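Local coordinates for protein pyruvate kinase (Toxoplasma gondii, PDB 3GG8) that catalyses the last step of glycolysis, transferring the phosphoryl group of phosphoenolpyruvate to ADP to give pyruvate and ATP, at residues A405-T419 against P431-T444. Sequence-based numbering, arbitrary orientation.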
ATOM      1  N   ALA C 405      18.846   5.582   5.388  1.00 33.70           N
ATOM      2  CA  ALA C 405      19.535   4.917   6.500  1.00 34.21           C
ATOM      3  C   ALA C 405      19.143   3.454   6.582  1.00 34.34           C
ATOM      4  O   ALA C 405      19.997   2.578   6.723  1.00 34.14           O
ATOM      5  CB  ALA C 405      19.234   5.603   7.818  1.00 34.02           C
ATOM      6  N   GLU C 406      17.840   3.209   6.504  1.00 35.04           N
ATOM      7  CA  GLU C 406      17.291   1.853   6.467  1.00 36.25           C
ATOM      8  C   GLU C 406      17.747   1.100   5.212  1.00 36.50           C
ATOM      9  O   GLU C 406      18.137  -0.065   5.273  1.00 36.65           O
ATOM     10  CB  GLU C 406      15.762   1.939   6.543  1.00 36.41           C
ATOM     11  CG  GLU C 406      14.992   0.724   6.071  1.00 38.83           C
ATOM     12  CD  GLU C 406      15.257  -0.501   6.919  1.00 42.11           C
ATOM     13  OE1 GLU C 406      15.319  -0.363   8.164  1.00 43.20           O
ATOM     14  OE2 GLU C 406      15.399  -1.602   6.330  1.00 43.96           O
ATOM     15  N   CYS C 407      17.712   1.783   4.077  1.00 37.42           N
ATOM     16  CA  CYS C 407      18.036   1.169   2.802  1.00 37.53           C
ATOM     17  C   CYS C 407      19.494   0.682   2.733  1.00 37.40           C
ATOM     18  O   CYS C 407      19.756  -0.407   2.226  1.00 37.60           O
ATOM     19  CB  CYS C 407      17.733   2.159   1.684  1.00 37.39           C
ATOM     20  SG  CYS C 407      17.338   1.415   0.121  1.00 40.29           S
ATOM     21  N   VAL C 408      20.429   1.480   3.252  1.00 37.27           N
ATOM     22  CA  VAL C 408      21.870   1.169   3.190  1.00 36.87           C
ATOM     23  C   VAL C 408      22.435   0.560   4.486  1.00 37.06           C
ATOM     24  O   VAL C 408      23.656   0.426   4.623  1.00 36.81           O
ATOM     25  CB  VAL C 408      22.726   2.425   2.818  1.00 36.93           C
ATOM     26  CG1 VAL C 408      22.212   3.081   1.554  1.00 36.49           C
ATOM     27  CG2 VAL C 408      22.772   3.438   3.974  1.00 35.95           C
ATOM     28  N   ASN C 409      21.551   0.218   5.430  1.00 36.99           N
ATOM     29  CA  ASN C 409      21.932  -0.412   6.704  1.00 36.93           C
ATOM     30  C   ASN C 409      22.976   0.411   7.470  1.00 36.77           C
ATOM     31  O   ASN C 409      24.008  -0.116   7.915  1.00 36.57           O
ATOM     32  CB  ASN C 409      22.397  -1.865   6.459  1.00 37.32           C
ATOM     33  CG  ASN C 409      22.606  -2.659   7.750  1.00 37.78           C
ATOM     34  OD1 ASN C 409      21.954  -2.415   8.769  1.00 38.39           O
ATOM     35  ND2 ASN C 409      23.526  -3.622   7.702  1.00 38.11           N
ATOM     36  N   ALA C 410      22.697   1.712   7.602  1.00 36.34           N
ATOM     37  CA  ALA C 410      23.601   2.654   8.265  1.00 36.24           C
ATOM     38  C   ALA C 410      23.638   2.418   9.769  1.00 36.18           C
ATOM     39  O   ALA C 410      22.625   2.070  10.376  1.00 36.40           O
ATOM     40  CB  ALA C 410      23.205   4.086   7.964  1.00 35.86           C
ATOM     41  N   ALA C 411      24.810   2.612  10.363  1.00 36.10           N
ATOM     42  CA  ALA C 411      25.007   2.375  11.783  1.00 35.86           C
ATOM     43  C   ALA C 411      24.420   3.524  12.599  1.00 36.16           C
ATOM     44  O   ALA C 411      23.844   3.307  13.674  1.00 36.34           O
ATOM     45  CB  ALA C 411      26.475   2.183  12.087  1.00 35.52           C
ATOM     46  N   ILE C 412      24.559   4.744  12.093  1.00 35.93           N
ATOM     47  CA  ILE C 412      23.969   5.914  12.763  1.00 36.06           C
ATOM     48  C   ILE C 412      23.545   7.001  11.787  1.00 35.38           C
ATOM     49  O   ILE C 412      23.961   7.005  10.629  1.00 34.82           O
ATOM     50  CB  ILE C 412      24.909   6.544  13.849  1.00 36.49           C
ATOM     51  CG1 ILE C 412      26.242   6.982  13.241  1.00 36.07           C
ATOM     52  CG2 ILE C 412      25.121   5.588  15.056  1.00 36.78           C
ATOM     53  CD1 ILE C 412      27.220   7.486  14.289  1.00 37.30           C
ATOM     54  N   ILE C 413      22.699   7.904  12.277  1.00 34.95           N
ATOM     55  CA  ILE C 413      22.311   9.105  11.557  1.00 35.14           C
ATOM     56  C   ILE C 413      22.931  10.308  12.275  1.00 35.16           C
ATOM     57  O   ILE C 413      22.827  10.451  13.491  1.00 35.40           O
ATOM     58  CB  ILE C 413      20.753   9.241  11.426  1.00 35.05           C
ATOM     59  CG1 ILE C 413      20.158   8.024  10.686  1.00 35.03           C
ATOM     60  CG2 ILE C 413      20.366  10.535  10.699  1.00 35.27           C
ATOM     61  CD1 ILE C 413      18.610   7.987  10.647  1.00 35.35           C
ATOM     62  N   LEU C 414      23.624  11.145  11.531  1.00 35.15           N
ATOM     63  CA  LEU C 414      24.182  12.349  12.113  1.00 35.53           C
ATOM     64  C   LEU C 414      23.241  13.488  11.746  1.00 35.34           C
ATOM     65  O   LEU C 414      22.919  13.684  10.563  1.00 34.95           O
ATOM     66  CB  LEU C 414      25.594  12.613  11.591  1.00 35.39           C
ATOM     67  CG  LEU C 414      26.642  11.497  11.697  1.00 36.34           C
ATOM     68  CD1 LEU C 414      27.990  11.956  11.168  1.00 34.65           C
ATOM     69  CD2 LEU C 414      26.779  11.002  13.132  1.00 38.92           C
ATOM     70  N   ALA C 415      22.773  14.204  12.762  1.00 35.27           N
ATOM     71  CA  ALA C 415      21.920  15.371  12.563  1.00 35.58           C
ATOM     72  C   ALA C 415      22.709  16.606  12.940  1.00 36.02           C
ATOM     73  O   ALA C 415      22.904  16.883  14.118  1.00 36.61           O
ATOM     74  CB  ALA C 415      20.650  15.265  13.405  1.00 35.17           C
ATOM     75  N   LEU C 416      23.202  17.331  11.946  1.00 36.19           N
ATOM     76  CA  LEU C 416      23.915  18.570  12.203  1.00 36.05           C
ATOM     77  C   LEU C 416      22.880  19.663  12.324  1.00 36.39           C
ATOM     78  O   LEU C 416      22.049  19.827  11.429  1.00 36.76           O
ATOM     79  CB  LEU C 416      24.895  18.884  11.079  1.00 35.96           C
ATOM     80  CG  LEU C 416      26.208  18.106  11.041  1.00 35.79           C
ATOM     81  CD1 LEU C 416      25.959  16.645  10.615  1.00 34.34           C
ATOM     82  CD2 LEU C 416      27.191  18.806  10.087  1.00 35.64           C
ATOM     83  N   THR C 417      22.922  20.420  13.416  1.00 36.42           N
ATOM     84  CA  THR C 417      21.788  21.296  13.730  1.00 36.82           C
ATOM     85  C   THR C 417      22.139  22.523  14.573  1.00 36.73           C
ATOM     86  O   THR C 417      22.899  22.442  15.541  1.00 36.91           O
ATOM     87  CB  THR C 417      20.641  20.491  14.406  1.00 36.72           C
ATOM     88  OG1 THR C 417      19.473  21.307  14.501  1.00 36.86           O
ATOM     89  CG2 THR C 417      21.045  20.010  15.810  1.00 37.31           C
ATOM     90  N   GLU C 418      21.588  23.662  14.188  1.00 36.83           N
ATOM     91  CA  GLU C 418      21.798  24.892  14.935  1.00 36.93           C
ATOM     92  C   GLU C 418      20.650  25.059  15.914  1.00 36.24           C
ATOM     93  O   GLU C 418      20.877  25.154  17.119  1.00 36.63           O
ATOM     94  CB  GLU C 418      21.929  26.080  13.983  1.00 37.48           C
ATOM     95  CG  GLU C 418      22.178  27.452  14.636  1.00 41.63           C
ATOM     96  CD  GLU C 418      23.384  27.497  15.592  1.00 46.44           C
ATOM     97  OE1 GLU C 418      23.429  28.420  16.443  1.00 46.75           O
ATOM     98  OE2 GLU C 418      24.274  26.616  15.498  1.00 48.91           O
ATOM     99  N   THR C 419      19.418  25.025  15.402  1.00 35.31           N
ATOM    100  CA  THR C 419      18.225  25.303  16.209  1.00 33.77           C
ATOM    101  C   THR C 419      17.609  24.050  16.814  1.00 33.47           C
ATOM    102  O   THR C 419      16.690  24.147  17.636  1.00 32.74           O
ATOM    103  CB  THR C 419      17.095  25.968  15.385  1.00 33.90           C
ATOM    104  OG1 THR C 419      16.454  24.972  14.565  1.00 33.01           O
ATOM    105  CG2 THR C 419      17.599  27.147  14.534  1.00 32.58           C
ATOM    106  N   PRO C 431      13.642   6.523  13.642  1.00 35.04           N
ATOM    107  CA  PRO C 431      14.513   5.583  12.939  1.00 35.02           C
ATOM    108  C   PRO C 431      15.059   4.549  13.918  1.00 35.31           C
ATOM    109  O   PRO C 431      15.270   4.853  15.103  1.00 34.90           O
ATOM    110  CB  PRO C 431      15.645   6.473  12.428  1.00 34.50           C
ATOM    111  CG  PRO C 431      15.697   7.596  13.418  1.00 34.38           C
ATOM    112  CD  PRO C 431      14.288   7.833  13.838  1.00 34.43           C
ATOM    113  N   MET C 432      15.249   3.334  13.423  1.00 35.37           N
ATOM    114  CA  MET C 432      15.878   2.266  14.174  1.00 36.15           C
ATOM    115  C   MET C 432      17.319   2.619  14.524  1.00 35.37           C
ATOM    116  O   MET C 432      17.833   2.178  15.541  1.00 35.87           O
ATOM    117  CB  MET C 432      15.823   0.972  13.359  1.00 36.00           C
ATOM    118  CG  MET C 432      16.602  -0.194  13.956  1.00 36.89           C
ATOM    119  SD  MET C 432      15.741  -1.748  13.712  1.00 39.26           S
ATOM    120  CE  MET C 432      15.958  -1.989  11.945  1.00 39.75           C
ATOM    121  N   GLN C 433      17.968   3.414  13.680  1.00 35.32           N
ATOM    122  CA  GLN C 433      19.343   3.849  13.928  1.00 35.12           C
ATOM    123  C   GLN C 433      19.370   4.955  14.969  1.00 34.97           C
ATOM    124  O   GLN C 433      18.473   5.821  14.983  1.00 34.61           O
ATOM    125  CB  GLN C 433      20.009   4.373  12.644  1.00 35.63           C
ATOM    126  CG  GLN C 433      20.155   3.368  11.494  1.00 35.24           C
ATOM    127  CD  GLN C 433      18.844   3.086  10.779  1.00 37.20           C
ATOM    128  OE1 GLN C 433      17.962   3.947  10.708  1.00 37.02           O
ATOM    129  NE2 GLN C 433      18.703   1.866  10.254  1.00 38.10           N
ATOM    130  N   PRO C 434      20.409   4.950  15.837  1.00 34.83           N
ATOM    131  CA  PRO C 434      20.664   6.060  16.748  1.00 34.38           C
ATOM    132  C   PRO C 434      20.861   7.368  15.994  1.00 34.61           C
ATOM    133  O   PRO C 434      21.401   7.362  14.891  1.00 34.77           O
ATOM    134  CB  PRO C 434      21.981   5.662  17.404  1.00 34.70           C
ATOM    135  CG  PRO C 434      22.007   4.183  17.329  1.00 34.15           C
ATOM    136  CD  PRO C 434      21.407   3.879  16.005  1.00 34.62           C
ATOM    137  N   ILE C 435      20.412   8.477  16.579  1.00 34.66           N
ATOM    138  CA  ILE C 435      20.643   9.804  16.013  1.00 34.56           C
ATOM    139  C   ILE C 435      21.671  10.523  16.884  1.00 34.75           C
ATOM    140  O   ILE C 435      21.505  10.603  18.095  1.00 34.93           O
ATOM    141  CB  ILE C 435      19.325  10.636  15.925  1.00 34.87           C
ATOM    142  CG1 ILE C 435      18.231   9.853  15.171  1.00 34.80           C
ATOM    143  CG2 ILE C 435      19.575  12.005  15.285  1.00 33.90           C
ATOM    144  CD1 ILE C 435      16.812  10.347  15.468  1.00 34.30           C
ATOM    145  N   LEU C 436      22.755  10.999  16.272  1.00 34.78           N
ATOM    146  CA  LEU C 436      23.697  11.849  16.970  1.00 34.67           C
ATOM    147  C   LEU C 436      23.547  13.271  16.442  1.00 34.38           C
ATOM    148  O   LEU C 436      23.911  13.573  15.306  1.00 34.19           O
ATOM    149  CB  LEU C 436      25.128  11.318  16.832  1.00 34.98           C
ATOM    150  CG  LEU C 436      26.307  12.103  17.435  1.00 35.05           C
ATOM    151  CD1 LEU C 436      26.200  12.348  18.952  1.00 33.90           C
ATOM    152  CD2 LEU C 436      27.620  11.368  17.093  1.00 35.16           C
ATOM    153  N   ALA C 437      22.944  14.116  17.264  1.00 33.83           N
ATOM    154  CA  ALA C 437      22.767  15.521  16.954  1.00 34.11           C
ATOM    155  C   ALA C 437      24.040  16.301  17.282  1.00 34.21           C
ATOM    156  O   ALA C 437      24.527  16.264  18.422  1.00 34.55           O
ATOM    157  CB  ALA C 437      21.592  16.069  17.722  1.00 33.38           C
ATOM    158  N   LEU C 438      24.575  17.002  16.281  1.00 34.75           N
ATOM    159  CA  LEU C 438      25.801  17.814  16.435  1.00 34.68           C
ATOM    160  C   LEU C 438      25.455  19.283  16.323  1.00 34.98           C
ATOM    161  O   LEU C 438      24.775  19.696  15.376  1.00 35.76           O
ATOM    162  CB  LEU C 438      26.841  17.441  15.381  1.00 34.90           C
ATOM    163  CG  LEU C 438      27.233  15.957  15.273  1.00 36.12           C
ATOM    164  CD1 LEU C 438      27.949  15.692  13.957  1.00 36.02           C
ATOM    165  CD2 LEU C 438      28.096  15.516  16.455  1.00 37.32           C
ATOM    166  N   SER C 439      25.907  20.075  17.294  1.00 34.23           N
ATOM    167  CA  SER C 439      25.483  21.461  17.390  1.00 34.00           C
ATOM    168  C   SER C 439      26.535  22.319  18.091  1.00 33.37           C
ATOM    169  O   SER C 439      27.226  21.864  18.997  1.00 33.71           O
ATOM    170  CB  SER C 439      24.143  21.540  18.132  1.00 33.83           C
ATOM    171  OG  SER C 439      23.537  22.810  17.990  1.00 34.41           O
ATOM    172  N   ALA C 440      26.662  23.567  17.673  1.00 32.61           N
ATOM    173  CA  ALA C 440      27.580  24.463  18.364  1.00 32.21           C
ATOM    174  C   ALA C 440      26.836  25.200  19.468  1.00 32.07           C
ATOM    175  O   ALA C 440      27.448  25.812  20.335  1.00 32.06           O
ATOM    176  CB  ALA C 440      28.234  25.432  17.382  1.00 31.96           C
ATOM    177  N   SER C 441      25.510  25.113  19.439  1.00 32.10           N
ATOM    178  CA  SER C 441      24.669  25.866  20.357  1.00 32.68           C
ATOM    179  C   SER C 441      24.347  25.080  21.628  1.00 32.95           C
ATOM    180  O   SER C 441      23.715  24.028  21.580  1.00 32.56           O
ATOM    181  CB  SER C 441      23.396  26.336  19.662  1.00 32.12           C
ATOM    182  OG  SER C 441      22.335  26.381  20.587  1.00 32.98           O
ATOM    183  N   GLU C 442      24.808  25.609  22.759  1.00 33.47           N
ATOM    184  CA  GLU C 442      24.621  24.978  24.067  1.00 34.35           C
ATOM    185  C   GLU C 442      23.149  24.774  24.466  1.00 34.16           C
ATOM    186  O   GLU C 442      22.780  23.696  24.962  1.00 34.35           O
ATOM    187  CB  GLU C 442      25.350  25.792  25.144  1.00 34.86           C
ATOM    188  CG  GLU C 442      25.745  24.968  26.365  1.00 37.67           C
ATOM    189  CD  GLU C 442      26.882  25.588  27.151  1.00 40.77           C
ATOM    190  OE1 GLU C 442      26.627  25.933  28.324  1.00 43.80           O
ATOM    191  OE2 GLU C 442      28.016  25.744  26.611  1.00 39.93           O
ATOM    192  N   SER C 443      22.311  25.788  24.244  1.00 33.66           N
ATOM    193  CA  SER C 443      20.905  25.670  24.591  1.00 33.89           C
ATOM    194  C   SER C 443      20.186  24.643  23.702  1.00 33.80           C
ATOM    195  O   SER C 443      19.368  23.863  24.199  1.00 33.65           O
ATOM    196  CB  SER C 443      20.203  27.032  24.620  1.00 33.91           C
ATOM    197  OG  SER C 443      20.256  27.651  23.359  1.00 35.33           O
ATOM    198  N   THR C 444      20.538  24.601  22.415  1.00 33.42           N
ATOM    199  CA  THR C 444      20.012  23.560  21.521  1.00 32.96           C
ATOM    200  C   THR C 444      20.383  22.156  21.996  1.00 32.94           C
ATOM    201  O   THR C 444      19.524  21.283  22.054  1.00 33.28           O
ATOM    202  CB  THR C 444      20.431  23.781  20.047  1.00 33.17           C
ATOM    203  OG1 THR C 444      19.644  24.835  19.495  1.00 33.06           O
ATOM    204  CG2 THR C 444      20.191  22.544  19.186  1.00 31.21           C
TER
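Strands 412-416 and 435-439, neighbours in the alpha/beta domain, run parallel as the two arms of a beta-alpha-beta crossover through helix 421-427, with Ala415 and Ala437 side by side. Five backbone hydrogen bonds join them, from Ile413 N to Pro434 O (3.0 Å) on to Thr417 N to Leu438 O (2.8 Å). On one face the leucines pair pointing the same way: Leu414 CD2 packs on Leu436 CB at 4.1 Å, Leu416 CD1 on Leu438 CD1, and helix 465-478 covers the Leu416-Leu438 pair. The other face carries Ile413, Ala415, Ile435 and Ala437, with Ala415 CB against Ile435 CG2 at 3.9 Å. At the N-terminal end, Gln433 bends at chi2 (75°), which lays its amide beside Ala405, OE1 3.6 Å from Ala405 CB, and Ile413 CD1 meets the ring of Pro431. At the C-terminal ends of the strands two hydroxyls follow on from the amides. Ser439 OG, anti to its own nitrogen (chi1 -167°), donates to Thr417 O at 2.6 Å; Thr444 OG1 reaches an in-plane lone pair of Glu418 O at 2.7 Å. Thr444 N in turn donates to OG of Ser441, the N-cap residue of helix 442-447, and Thr417 OG1 is hydrogen-bonded to the carboxylate of Glu496. The ladder of amide bonds is thus prolonged by side chains: the hydroxyls of Ser439 and Thr444 satisfy the successive carbonyls of Thr417 and Glu418, and the second ties that turn to the first turn of helix 442-447.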